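Local coordinates for exonuclease (Laribacter hongkongensis, PDB 3SYY), which digests double-stranded DNA with strict 5'-to-3' polarity as a magnesium-binding alkaline exonuclease, at residues 142-153 and 165-173; 17-25 and 133-141. All coordinates share one frame; numbering follows the deposited sequence.

Contact 1: 142-153 and 165-173; sequences MACTGRQWCDFV and YFCTRIERD
R169 on strand 165-171 lies over W149 of strand 149-153 and meets D151 at the edge of its guanidinium. Its CB and CG both pass 3.4 Å from D151 OD1, and CG also lies beside W149 CB. CD runs over the indole near W149 CD2. The chain then bends (chi3 -80°), which lays the guanidinium flat on the ring. R169 NE gives a nearly straight bond to D151 OD1 (2.8 Å), met on the syn side but tilted out of the carboxylate plane. CZ sits 3.5 Å from the centroid of the W149 six-membered ring, a cation-pi stack with planes 5° apart. NH1 lies over W149 CE2. R169 NH2 completes the salt bridge with a bond to D151 OD2. The carboxylate therefore fixes the rotation of the group, and Y75 OH also hydrogen-bonds to D151 OD2.

At the other end R172 stretches out along the turn after helix 132-145. R172 NH1 donates to R147 O (2.8 Å), and only weakly to M142 O. A water joins R172 NH2 to A143 O. M142 SD lies against R172 N and CA.

On the sheet face opposite W149, D151 and R169 lie C150, F152, T168 and I170. C150 with I170 and F152 with T168 are hydrogen-bonded pairs. This is an antiparallel beta hairpin, with 165-171 an edge strand, within this chain, of the mixed sheet of a PDDEXK nuclease fold. Strand 109-114, which carries metal ligands E112 and I113, lies next to 149-155.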
loop_
_atom_site.group_PDB
_atom_site.type_symbol
_atom_site.label_atom_id
_atom_site.label_comp_id
_atom_site.label_asym_id
_atom_site.label_seq_id
_atom_site.Cartn_x
_atom_site.Cartn_y
_atom_site.Cartn_z
ATOM N N MET A 142 -8.883 25.289 -19.655
ATOM C CA MET A 142 -9.000 26.304 -20.734
ATOM C C MET A 142 -10.139 25.971 -21.729
ATOM O O MET A 142 -10.955 26.843 -22.069
ATOM C CB MET A 142 -7.657 26.489 -21.427
ATOM C CG MET A 142 -6.738 27.330 -20.533
ATOM S SD MET A 142 -5.151 27.753 -21.255
ATOM C CE MET A 142 -4.070 26.399 -20.834
ATOM N N ALA A 143 -10.222 24.694 -22.105
ATOM C CA ALA A 143 -11.345 24.164 -22.914
ATOM C C ALA A 143 -12.685 24.468 -22.310
ATOM O O ALA A 143 -13.589 24.986 -23.010
ATOM C CB ALA A 143 -11.201 22.694 -23.132
ATOM N N CYS A 144 -12.838 24.178 -21.020
ATOM C CA CYS A 144 -14.112 24.409 -20.356
ATOM C C CYS A 144 -14.497 25.864 -20.135
ATOM O O CYS A 144 -15.694 26.202 -20.139
ATOM C CB CYS A 144 -14.202 23.672 -19.041
ATOM S SG CYS A 144 -14.215 21.858 -19.254
ATOM N N THR A 145 -13.510 26.728 -19.923
ATOM C CA THR A 145 -13.808 28.090 -19.532
ATOM C C THR A 145 -13.675 29.066 -20.673
ATOM O O THR A 145 -14.072 30.210 -20.512
ATOM C CB THR A 145 -12.818 28.632 -18.457
ATOM O OG1 THR A 145 -11.472 28.387 -18.909
ATOM C CG2 THR A 145 -13.100 28.008 -17.067
ATOM N N GLY A 146 -13.039 28.661 -21.765
ATOM C CA GLY A 146 -12.741 29.602 -22.846
ATOM C C GLY A 146 -11.534 30.501 -22.565
ATOM O O GLY A 146 -11.255 31.448 -23.326
ATOM N N ARG A 147 -10.784 30.217 -21.493
ATOM C CA ARG A 147 -9.635 31.079 -21.171
ATOM C C ARG A 147 -8.425 30.827 -22.017
ATOM O O ARG A 147 -8.327 29.809 -22.731
ATOM C CB ARG A 147 -9.294 31.030 -19.689
ATOM C CG ARG A 147 -10.460 31.430 -18.851
ATOM C CD ARG A 147 -10.294 32.846 -18.365
ATOM N NE ARG A 147 -11.500 33.321 -17.705
ATOM C CZ ARG A 147 -11.508 34.258 -16.764
ATOM N NH1 ARG A 147 -10.361 34.759 -16.325
ATOM N NH2 ARG A 147 -12.647 34.664 -16.235
ATOM N N GLN A 148 -7.494 31.782 -21.950
ATOM C CA GLN A 148 -6.385 31.871 -22.897
ATOM C C GLN A 148 -5.032 31.377 -22.327
ATOM O O GLN A 148 -4.144 30.998 -23.071
ATOM C CB GLN A 148 -6.264 33.337 -23.402
ATOM C CG GLN A 148 -7.482 33.802 -24.206
ATOM C CD GLN A 148 -7.811 32.874 -25.394
ATOM O OE1 GLN A 148 -8.919 32.364 -25.486
ATOM N NE2 GLN A 148 -6.839 32.636 -26.280
ATOM N N TRP A 149 -4.886 31.367 -21.002
ATOM C CA TRP A 149 -3.672 30.783 -20.365
ATOM C C TRP A 149 -3.981 30.370 -18.945
ATOM O O TRP A 149 -4.984 30.767 -18.377
ATOM C CB TRP A 149 -2.506 31.815 -20.323
ATOM C CG TRP A 149 -2.930 33.175 -19.798
ATOM C CD1 TRP A 149 -3.312 34.285 -20.556
ATOM C CD2 TRP A 149 -3.000 33.600 -18.426
ATOM N NE1 TRP A 149 -3.611 35.346 -19.731
ATOM C CE2 TRP A 149 -3.402 34.968 -18.427
ATOM C CE3 TRP A 149 -2.691 32.985 -17.197
ATOM C CZ2 TRP A 149 -3.572 35.691 -17.258
ATOM C CZ3 TRP A 149 -2.867 33.712 -16.032
ATOM C CH2 TRP A 149 -3.292 35.055 -16.072
ATOM N N CYS A 150 -3.058 29.628 -18.341
ATOM C CA CYS A 150 -3.212 29.207 -16.940
ATOM C C CYS A 150 -1.812 29.277 -16.354
ATOM O O CYS A 150 -0.866 28.778 -16.930
ATOM C CB CYS A 150 -3.698 27.767 -16.854
ATOM S SG CYS A 150 -3.918 27.205 -15.125
ATOM N N ASP A 151 -1.704 29.954 -15.227
ATOM C CA ASP A 151 -0.434 30.027 -14.502
ATOM C C ASP A 151 -0.402 28.794 -13.574
ATOM O O ASP A 151 -1.276 28.602 -12.747
ATOM C CB ASP A 151 -0.433 31.290 -13.649
ATOM C CG ASP A 151 0.150 32.519 -14.416
ATOM O OD1 ASP A 151 0.822 32.307 -15.451
ATOM O OD2 ASP A 151 -0.116 33.661 -13.997
ATOM N N PHE A 152 0.594 27.972 -13.756
ATOM C CA PHE A 152 0.757 26.790 -12.925
ATOM C C PHE A 152 1.631 27.192 -11.744
ATOM O O PHE A 152 2.729 27.691 -11.952
ATOM C CB PHE A 152 1.489 25.762 -13.750
ATOM C CG PHE A 152 1.857 24.529 -12.967
ATOM C CD1 PHE A 152 3.127 24.403 -12.390
ATOM C CD2 PHE A 152 0.933 23.499 -12.808
ATOM C CE1 PHE A 152 3.483 23.225 -11.665
ATOM C CE2 PHE A 152 1.281 22.315 -12.103
ATOM C CZ PHE A 152 2.550 22.202 -11.491
ATOM N N VAL A 153 1.125 27.065 -10.530
ATOM C CA VAL A 153 1.882 27.448 -9.329
ATOM C C VAL A 153 2.189 26.155 -8.572
ATOM O O VAL A 153 1.269 25.342 -8.370
ATOM C CB VAL A 153 1.024 28.346 -8.429
ATOM C CG1 VAL A 153 1.729 28.635 -7.043
ATOM C CG2 VAL A 153 0.728 29.707 -9.172
ATOM N N TYR A 165 8.285 29.216 -3.899
ATOM C CA TYR A 165 7.279 29.615 -4.893
ATOM C C TYR A 165 7.743 29.438 -6.307
ATOM O O TYR A 165 8.846 29.883 -6.655
ATOM C CB TYR A 165 6.853 31.062 -4.643
ATOM C CG TYR A 165 5.928 31.603 -5.700
ATOM C CD1 TYR A 165 4.555 31.364 -5.644
ATOM C CD2 TYR A 165 6.434 32.391 -6.735
ATOM C CE1 TYR A 165 3.689 31.901 -6.624
ATOM C CE2 TYR A 165 5.613 32.938 -7.693
ATOM C CZ TYR A 165 4.250 32.712 -7.640
ATOM O OH TYR A 165 3.498 33.279 -8.642
ATOM N N PHE A 166 6.943 28.714 -7.117
ATOM C CA PHE A 166 7.269 28.495 -8.519
ATOM C C PHE A 166 6.021 28.758 -9.334
ATOM O O PHE A 166 4.908 28.346 -8.946
ATOM C CB PHE A 166 7.747 27.046 -8.781
ATOM C CG PHE A 166 7.842 26.701 -10.249
ATOM C CD1 PHE A 166 9.007 26.918 -10.933
ATOM C CD2 PHE A 166 6.729 26.208 -10.945
ATOM C CE1 PHE A 166 9.111 26.632 -12.266
ATOM C CE2 PHE A 166 6.806 25.915 -12.277
ATOM C CZ PHE A 166 8.004 26.097 -12.945
ATOM N N CYS A 167 6.189 29.457 -10.448
ATOM C CA CYS A 167 5.037 29.730 -11.306
ATOM C C CYS A 167 5.505 29.785 -12.745
ATOM O O CYS A 167 6.606 30.356 -13.046
ATOM C CB CYS A 167 4.290 30.981 -10.877
ATOM S SG CYS A 167 2.928 31.479 -12.002
ATOM N N THR A 168 4.735 29.155 -13.634
ATOM C CA THR A 168 5.051 29.227 -15.093
ATOM C C THR A 168 3.724 29.265 -15.867
ATOM O O THR A 168 2.724 28.670 -15.415
ATOM C CB THR A 168 5.957 28.081 -15.555
ATOM O OG1 THR A 168 6.489 28.348 -16.861
ATOM C CG2 THR A 168 5.202 26.689 -15.586
ATOM N N ARG A 169 3.703 29.974 -17.003
ATOM C CA ARG A 169 2.455 30.189 -17.729
ATOM C C ARG A 169 2.292 29.195 -18.830
ATOM O O ARG A 169 3.222 28.979 -19.619
ATOM C CB ARG A 169 2.389 31.573 -18.375
ATOM C CG ARG A 169 0.926 31.923 -18.804
ATOM C CD ARG A 169 0.742 33.413 -18.903
ATOM N NE ARG A 169 0.536 34.023 -17.586
ATOM C CZ ARG A 169 0.182 35.290 -17.428
ATOM N NH1 ARG A 169 -0.006 36.043 -18.504
ATOM N NH2 ARG A 169 0.006 35.802 -16.234
ATOM N N ILE A 170 1.106 28.592 -18.889
ATOM C CA ILE A 170 0.830 27.617 -19.947
ATOM C C ILE A 170 -0.237 28.241 -20.836
ATOM O O ILE A 170 -1.364 28.508 -20.379
ATOM C CB ILE A 170 0.325 26.253 -19.360
ATOM C CG1 ILE A 170 1.358 25.688 -18.351
ATOM C CG2 ILE A 170 0.002 25.266 -20.521
ATOM C CD1 ILE A 170 2.779 25.271 -18.971
ATOM N N GLU A 171 0.132 28.516 -22.083
ATOM C CA GLU A 171 -0.776 29.163 -23.037
ATOM C C GLU A 171 -1.754 28.129 -23.602
ATOM O O GLU A 171 -1.349 27.002 -23.879
ATOM C CB GLU A 171 0.039 29.757 -24.217
ATOM C CG GLU A 171 1.011 30.918 -23.839
ATOM C CD GLU A 171 0.288 32.178 -23.365
ATOM O OE1 GLU A 171 0.783 32.807 -22.419
ATOM O OE2 GLU A 171 -0.797 32.541 -23.891
ATOM N N ARG A 172 -3.007 28.522 -23.806
ATOM C CA ARG A 172 -4.004 27.702 -24.564
ATOM C C ARG A 172 -3.428 27.026 -25.813
ATOM O O ARG A 172 -2.833 27.701 -26.657
ATOM C CB ARG A 172 -5.192 28.578 -24.963
ATOM C CG ARG A 172 -6.298 27.833 -25.703
ATOM C CD ARG A 172 -7.507 28.715 -25.928
ATOM N NE ARG A 172 -8.634 27.909 -26.380
ATOM C CZ ARG A 172 -9.727 27.674 -25.669
ATOM N NH1 ARG A 172 -9.886 28.226 -24.489
ATOM N NH2 ARG A 172 -10.690 26.898 -26.169
ATOM N N ASP A 173 -3.578 25.699 -25.930
ATOM C CA ASP A 173 -3.141 24.963 -27.124
ATOM C C ASP A 173 -4.409 24.365 -27.789
ATOM O O ASP A 173 -4.951 23.339 -27.328
ATOM C CB ASP A 173 -2.158 23.864 -26.750
ATOM C CG ASP A 173 -1.617 23.109 -27.953
ATOM O OD1 ASP A 173 -2.187 23.197 -29.057
ATOM O OD2 ASP A 173 -0.586 22.424 -27.815
HETATM O O HOH W 1 -12.987 26.935 -24.799
#

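Contact 2: 17-25 and 133-141; sequences TASRVADVM and EYIKQMQTQ
A18 and A22 press against helix 132-145 in the core of the PDDEXK-type nuclease fold. The short helix 21-25 crosses the segment 133-141 at 110°, with axes 9.0 Å apart.

Apolar contacts carry most of the contact. A18 CB meets T140 CG2 at 3.5 Å and also nears Q141 CG. A22 CB comes equally close to E133 CB. V21 CG2 lies on the T140 side chain, nearest OG1. The K136 side chain leaves its helix at chi1 -68° and stays extended out to CE, which carries it along helix 21-25. There K136 CD nears A22 CA, and K136 CD and CE both lie 4.1 Å from M25 SD. F97 covers V21 and T140 from strand 97-99.

No direct hydrogen bond spans the two segments. A weaker CA-H...O contact joins Q137 CA to A18 O. T140 OG1 instead donates to K136 O within its own helix. T140 N reaches that oxygen from the opposite face of the carbonyl plane.

Water supplies the polar links. One water bonds S19 O and, weakly, Q137 OE1, whose stronger partner is K114. The Q137 side chain lies about 4 Å from a bound magnesium ion. A second water donates to A18 O and to E133 O, and accepts from A22 N at 2.9 Å.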
loop_
_atom_site.group_PDB
_atom_site.type_symbol
_atom_site.label_atom_id
_atom_site.label_comp_id
_atom_site.label_asym_id
_atom_site.label_seq_id
_atom_site.Cartn_x
_atom_site.Cartn_y
_atom_site.Cartn_z
ATOM N N THR A 17 -13.621 14.760 -15.235
ATOM C CA THR A 17 -13.114 16.055 -14.771
ATOM C C THR A 17 -11.718 16.309 -15.330
ATOM O O THR A 17 -10.994 15.385 -15.715
ATOM C CB THR A 17 -13.103 16.174 -13.241
ATOM O OG1 THR A 17 -12.354 15.067 -12.697
ATOM C CG2 THR A 17 -14.523 16.179 -12.668
ATOM N N ALA A 18 -11.336 17.583 -15.385
ATOM C CA ALA A 18 -10.032 17.959 -15.927
ATOM C C ALA A 18 -8.873 17.206 -15.211
ATOM O O ALA A 18 -7.911 16.812 -15.837
ATOM C CB ALA A 18 -9.828 19.502 -15.757
ATOM N N SER A 19 -8.998 17.017 -13.910
ATOM C CA SER A 19 -7.925 16.367 -13.129
ATOM C C SER A 19 -7.719 14.896 -13.515
ATOM O O SER A 19 -6.718 14.289 -13.142
ATOM C CB SER A 19 -8.215 16.487 -11.641
ATOM O OG SER A 19 -9.490 15.942 -11.368
ATOM N N ARG A 20 -8.651 14.335 -14.296
ATOM C CA ARG A 20 -8.555 12.922 -14.656
ATOM C C ARG A 20 -8.394 12.728 -16.133
ATOM O O ARG A 20 -8.362 11.587 -16.640
ATOM C CB ARG A 20 -9.807 12.157 -14.170
ATOM C CG ARG A 20 -10.053 12.249 -12.644
ATOM C CD ARG A 20 -8.901 11.598 -11.834
ATOM N NE ARG A 20 -8.760 10.145 -12.040
ATOM C CZ ARG A 20 -9.541 9.198 -11.503
ATOM N NH1 ARG A 20 -10.539 9.486 -10.672
ATOM N NH2 ARG A 20 -9.292 7.916 -11.783
ATOM N N VAL A 21 -8.282 13.832 -16.878
ATOM C CA VAL A 21 -8.167 13.691 -18.325
ATOM C C VAL A 21 -6.963 12.863 -18.720
ATOM O O VAL A 21 -7.013 12.086 -19.693
ATOM C CB VAL A 21 -8.207 15.062 -19.052
ATOM C CG1 VAL A 21 -7.743 14.914 -20.470
ATOM C CG2 VAL A 21 -9.608 15.571 -19.052
ATOM N N ALA A 22 -5.855 12.992 -17.981
ATOM C CA ALA A 22 -4.695 12.178 -18.319
ATOM C C ALA A 22 -5.005 10.649 -18.246
ATOM O O ALA A 22 -4.488 9.867 -19.041
ATOM C CB ALA A 22 -3.500 12.517 -17.407
ATOM N N ASP A 23 -5.836 10.243 -17.297
ATOM C CA ASP A 23 -6.251 8.829 -17.215
ATOM C C ASP A 23 -7.089 8.411 -18.433
ATOM O O ASP A 23 -6.958 7.273 -18.924
ATOM C CB ASP A 23 -7.002 8.601 -15.934
ATOM C CG ASP A 23 -6.075 8.637 -14.728
ATOM O OD1 ASP A 23 -4.866 8.441 -14.932
ATOM O OD2 ASP A 23 -6.550 8.877 -13.615
ATOM N N VAL A 24 -7.946 9.317 -18.887
ATOM C CA VAL A 24 -8.702 9.089 -20.112
ATOM C C VAL A 24 -7.776 8.815 -21.300
ATOM O O VAL A 24 -7.963 7.826 -21.993
ATOM C CB VAL A 24 -9.661 10.225 -20.397
ATOM C CG1 VAL A 24 -10.377 10.055 -21.757
ATOM C CG2 VAL A 24 -10.716 10.316 -19.290
ATOM N N MET A 25 -6.739 9.638 -21.487
ATOM C CA MET A 25 -5.977 9.660 -22.734
ATOM C C MET A 25 -4.721 8.801 -22.797
ATOM O O MET A 25 -4.124 8.663 -23.858
ATOM C CB MET A 25 -5.572 11.099 -23.058
ATOM C CG MET A 25 -6.747 11.983 -23.302
ATOM S SD MET A 25 -6.136 13.610 -23.629
ATOM C CE MET A 25 -5.334 13.384 -25.228
ATOM N N GLU A 133 0.554 15.219 -17.290
ATOM C CA GLU A 133 -0.834 15.067 -16.824
ATOM C C GLU A 133 -1.434 16.415 -16.413
ATOM O O GLU A 133 -2.670 16.623 -16.543
ATOM C CB GLU A 133 -0.923 14.110 -15.636
ATOM C CG GLU A 133 -0.069 14.573 -14.459
ATOM C CD GLU A 133 0.700 13.446 -13.809
ATOM O OE1 GLU A 133 1.705 13.006 -14.427
ATOM O OE2 GLU A 133 0.291 13.022 -12.691
ATOM N N TYR A 134 -0.578 17.331 -15.915
ATOM C CA TYR A 134 -1.087 18.629 -15.498
ATOM C C TYR A 134 -1.232 19.577 -16.670
ATOM O O TYR A 134 -2.095 20.451 -16.621
ATOM C CB TYR A 134 -0.227 19.286 -14.384
ATOM C CG TYR A 134 -0.158 18.489 -13.114
ATOM C CD1 TYR A 134 -1.234 17.713 -12.680
ATOM C CD2 TYR A 134 1.003 18.488 -12.363
ATOM C CE1 TYR A 134 -1.156 16.965 -11.488
ATOM C CE2 TYR A 134 1.115 17.770 -11.190
ATOM C CZ TYR A 134 0.020 16.997 -10.762
ATOM O OH TYR A 134 0.162 16.315 -9.597
ATOM N N ILE A 135 -0.401 19.413 -17.707
ATOM C CA ILE A 135 -0.653 20.117 -18.982
ATOM C C ILE A 135 -2.083 19.727 -19.501
ATOM O O ILE A 135 -2.878 20.576 -19.905
ATOM C CB ILE A 135 0.471 19.812 -20.034
ATOM C CG1 ILE A 135 1.872 20.281 -19.548
ATOM C CG2 ILE A 135 0.164 20.397 -21.443
ATOM C CD1 ILE A 135 1.967 21.797 -19.264
ATOM N N LYS A 136 -2.408 18.436 -19.464
ATOM C CA LYS A 136 -3.741 18.006 -19.899
ATOM C C LYS A 136 -4.836 18.599 -19.037
ATOM O O LYS A 136 -5.822 19.075 -19.558
ATOM C CB LYS A 136 -3.852 16.489 -19.947
ATOM C CG LYS A 136 -2.960 15.903 -21.085
ATOM C CD LYS A 136 -2.995 14.411 -21.114
ATOM C CE LYS A 136 -2.248 13.917 -22.363
ATOM N NZ LYS A 136 -0.765 13.963 -22.068
ATOM N N GLN A 137 -4.623 18.632 -17.734
ATOM C CA GLN A 137 -5.579 19.219 -16.810
ATOM C C GLN A 137 -5.825 20.702 -17.157
ATOM O O GLN A 137 -6.948 21.171 -17.242
ATOM C CB GLN A 137 -5.027 19.116 -15.396
ATOM C CG GLN A 137 -5.939 19.765 -14.388
ATOM C CD GLN A 137 -5.362 19.744 -12.989
ATOM O OE1 GLN A 137 -4.166 19.510 -12.789
ATOM N NE2 GLN A 137 -6.222 19.939 -12.010
ATOM N N MET A 138 -4.732 21.438 -17.350
ATOM C CA MET A 138 -4.858 22.864 -17.585
ATOM C C MET A 138 -5.412 23.184 -18.973
ATOM O O MET A 138 -6.163 24.137 -19.109
ATOM C CB MET A 138 -3.507 23.534 -17.373
ATOM C CG MET A 138 -3.178 23.669 -15.830
ATOM S SD MET A 138 -1.548 24.424 -15.589
ATOM C CE MET A 138 -0.398 23.301 -16.255
ATOM N N GLN A 139 -5.051 22.404 -19.976
ATOM C CA GLN A 139 -5.645 22.638 -21.320
ATOM C C GLN A 139 -7.135 22.383 -21.246
ATOM O O GLN A 139 -7.920 23.110 -21.859
ATOM C CB GLN A 139 -4.980 21.787 -22.397
ATOM C CG GLN A 139 -3.508 22.197 -22.689
ATOM C CD GLN A 139 -3.401 23.650 -23.283
ATOM O OE1 GLN A 139 -4.420 24.257 -23.674
ATOM N NE2 GLN A 139 -2.180 24.196 -23.297
ATOM N N THR A 140 -7.546 21.367 -20.465
ATOM C CA THR A 140 -8.966 21.087 -20.262
ATOM C C THR A 140 -9.673 22.176 -19.517
ATOM O O THR A 140 -10.833 22.498 -19.817
ATOM C CB THR A 140 -9.170 19.775 -19.449
ATOM O OG1 THR A 140 -8.560 18.687 -20.158
ATOM C CG2 THR A 140 -10.662 19.501 -19.204
ATOM N N GLN A 141 -9.011 22.753 -18.520
ATOM C CA GLN A 141 -9.613 23.874 -17.795
ATOM C C GLN A 141 -9.850 25.065 -18.770
ATOM O O GLN A 141 -10.910 25.708 -18.728
ATOM C CB GLN A 141 -8.686 24.328 -16.660
ATOM C CG GLN A 141 -8.729 23.488 -15.421
ATOM C CD GLN A 141 -7.478 23.710 -14.538
ATOM O OE1 GLN A 141 -7.351 23.125 -13.457
ATOM N NE2 GLN A 141 -6.588 24.570 -14.991
HETATM O O HOH W 2 -5.391 15.309 -16.307
HETATM O O HOH W 3 -4.521 16.126 -12.520
#

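How the contacts relate
From the N terminus, segment 17-25 comes first, starting on the last residue of strand 16-17. Contact 2 closes a long loop of 107 residues, which includes helices 34-49 and 59-79 and the metal-binding strand 109-114. Helix 132-145 then runs directly from contact 2 into contact 1. Contact 1 closes a loop of only 11 residues between two neighbouring strands. The contacts follow in series, neither nested nor crossed, with centres about 12 Å apart. They also touch: Q139 probably bonds D173 N and E171 O, and I135 packs on I170. Helix 132-145 thus ties the short helix 21-25 to the edge strand 165-171 of the five-stranded sheet.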